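PDB 3MIZ: putative transcriptional regulator protein, LacI family from Rhizobium etli, which probably binds cis-regulatory DNA and acts as a transcription factor, most likely a repressor, as members of the LacI family generally do. Local coordinates for residues A[17-22]-A[74-79]. Sequence-based numbering, arbitrary orientation.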
loop_
_atom_site.group_PDB
_atom_site.type_symbol
_atom_site.label_atom_id
_atom_site.label_comp_id
_atom_site.label_asym_id
_atom_site.label_seq_id
_atom_site.Cartn_x
_atom_site.Cartn_y
_atom_site.Cartn_z
ATOM N N GLY A 17 7.240 -7.237 20.141
ATOM C CA GLY A 17 5.885 -6.895 19.782
ATOM C C GLY A 17 5.911 -5.538 19.114
ATOM O O GLY A 17 6.649 -4.652 19.531
ATOM N N ILE A 18 5.130 -5.380 18.058
ATOM C CA ILE A 18 5.052 -4.096 17.365
ATOM C C ILE A 18 3.680 -3.518 17.648
ATOM O O ILE A 18 2.665 -4.164 17.397
ATOM C CB ILE A 18 5.154 -4.242 15.835
ATOM C CG1 ILE A 18 6.521 -4.796 15.441
ATOM C CG2 ILE A 18 4.920 -2.864 15.169
ATOM C CD1 ILE A 18 6.683 -4.962 13.922
ATOM N N ILE A 19 3.638 -2.311 18.191
ATOM C CA ILE A 19 2.353 -1.684 18.439
ATOM C C ILE A 19 2.267 -0.581 17.402
ATOM O O ILE A 19 3.048 0.366 17.427
ATOM C CB ILE A 19 2.261 -1.097 19.865
ATOM C CG1 ILE A 19 2.311 -2.239 20.886
ATOM C CG2 ILE A 19 0.971 -0.275 20.016
ATOM C CD1 ILE A 19 2.151 -1.803 22.327
ATOM N N THR A 20 1.348 -0.729 16.460
ATOM C CA THR A 20 1.193 0.280 15.433
ATOM C C THR A 20 -0.182 0.914 15.524
ATOM O O THR A 20 -1.075 0.365 16.156
ATOM C CB THR A 20 1.356 -0.310 14.044
ATOM O OG1 THR A 20 1.295 0.750 13.086
ATOM C CG2 THR A 20 0.248 -1.327 13.757
ATOM N N ASP A 21 -0.355 2.065 14.883
ATOM C CA ASP A 21 -1.643 2.741 14.928
ATOM C C ASP A 21 -2.590 2.517 13.749
ATOM O O ASP A 21 -3.629 1.876 13.905
ATOM C CB ASP A 21 -1.458 4.255 15.157
ATOM C CG ASP A 21 -0.440 4.898 14.210
ATOM O OD1 ASP A 21 0.018 4.242 13.250
ATOM O OD2 ASP A 21 -0.105 6.084 14.433
ATOM N N TYR A 22 -2.232 3.006 12.565
ATOM C CA TYR A 22 -3.140 2.903 11.423
ATOM C C TYR A 22 -2.722 2.009 10.268
ATOM O O TYR A 22 -2.981 2.335 9.108
ATOM C CB TYR A 22 -3.413 4.308 10.889
ATOM C CG TYR A 22 -3.845 5.274 11.963
ATOM C CD1 TYR A 22 -5.120 5.198 12.527
ATOM C CD2 TYR A 22 -2.973 6.247 12.438
ATOM C CE1 TYR A 22 -5.513 6.068 13.539
ATOM C CE2 TYR A 22 -3.354 7.123 13.450
ATOM C CZ TYR A 22 -4.629 7.025 13.997
ATOM O OH TYR A 22 -5.002 7.879 15.008
ATOM N N VAL A 74 9.065 -3.852 22.887
ATOM C CA VAL A 74 8.064 -3.299 21.980
ATOM C C VAL A 74 8.631 -2.250 21.035
ATOM O O VAL A 74 9.436 -1.406 21.427
ATOM C CB VAL A 74 6.898 -2.617 22.756
ATOM C CG1 VAL A 74 6.028 -1.787 21.792
ATOM C CG2 VAL A 74 6.048 -3.652 23.443
ATOM N N LEU A 75 8.216 -2.321 19.779
ATOM C CA LEU A 75 8.610 -1.321 18.808
ATOM C C LEU A 75 7.308 -0.571 18.563
ATOM O O LEU A 75 6.352 -1.117 18.018
ATOM C CB LEU A 75 9.127 -1.981 17.533
ATOM C CG LEU A 75 10.461 -2.689 17.781
ATOM C CD1 LEU A 75 10.802 -3.597 16.617
ATOM C CD2 LEU A 75 11.548 -1.636 18.001
ATOM N N TYR A 76 7.262 0.667 19.035
ATOM C CA TYR A 76 6.093 1.521 18.895
ATOM C C TYR A 76 6.254 2.216 17.554
ATOM O O TYR A 76 7.077 3.120 17.418
ATOM C CB TYR A 76 6.093 2.557 20.011
ATOM C CG TYR A 76 4.765 3.201 20.225
ATOM C CD1 TYR A 76 3.778 2.551 20.965
ATOM C CD2 TYR A 76 4.490 4.471 19.715
ATOM C CE1 TYR A 76 2.558 3.141 21.203
ATOM C CE2 TYR A 76 3.263 5.075 19.950
ATOM C CZ TYR A 76 2.301 4.400 20.701
ATOM O OH TYR A 76 1.083 4.984 20.963
ATOM N N VAL A 77 5.459 1.803 16.574
ATOM C CA VAL A 77 5.567 2.344 15.228
ATOM C C VAL A 77 4.314 3.063 14.742
ATOM O O VAL A 77 3.205 2.526 14.791
ATOM C CB VAL A 77 5.892 1.201 14.229
ATOM C CG1 VAL A 77 6.114 1.760 12.828
ATOM C CG2 VAL A 77 7.097 0.422 14.713
ATOM N N THR A 78 4.490 4.287 14.267
ATOM C CA THR A 78 3.355 5.035 13.743
ATOM C C THR A 78 3.429 5.007 12.217
ATOM O O THR A 78 4.523 4.987 11.642
ATOM C CB THR A 78 3.360 6.490 14.259
ATOM O OG1 THR A 78 4.632 7.098 14.006
ATOM C CG2 THR A 78 3.095 6.507 15.768
HETATM N N MSE A 79 2.271 4.987 11.561
HETATM C CA MSE A 79 2.233 4.958 10.099
HETATM C C MSE A 79 2.818 6.235 9.498
HETATM O O MSE A 79 3.475 6.199 8.455
HETATM C CB MSE A 79 0.798 4.745 9.618
HETATM C CG MSE A 79 0.300 3.332 9.841
HETATM SE SE MSE A 79 1.407 2.041 8.895
HETATM C CE MSE A 79 2.538 1.414 10.354
#
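G17 O accepts L75 N at 2.8 Å, nearly along its C=O axis. I19 bonds the same neighbour twice: its N gives to L75 O, and its O receives V77 N at 2.9 Å from above the carbonyl plane. Packing is tight here. On the face carrying I19, its CG2, anti to the backbone N, meets Y76 CE1 obliquely at 3.9 Å, while CG1 and CD1 lie against V74 CG1, with helix 56-68 packed over them. On the other face, I18 CG2 touches V77 CG2 at 4.0 Å beneath helix 30-42. These are neighbouring parallel strands in a Rossmann-like periplasmic-binding-protein sheet of order 2-1-3-4, joined through two helices and strand 46-51. Beyond the V77 N bond, side chains take over: T20 OG1 donates to V77 O at 3.1 Å. D21, its chi1 of 50° placing CG in the crowded position, accepts two amides on OD1: M79 N on the syn lone pair at 2.9 Å, and Y22 N from above the carboxylate plane. Its OD2 salt-bridges R82. An alanine here removes all three links and would probably let the chain after the strands drift. Partly exposed Y22 meets M79 CG through its backbone C at 3.3 Å, its side chain only through CB.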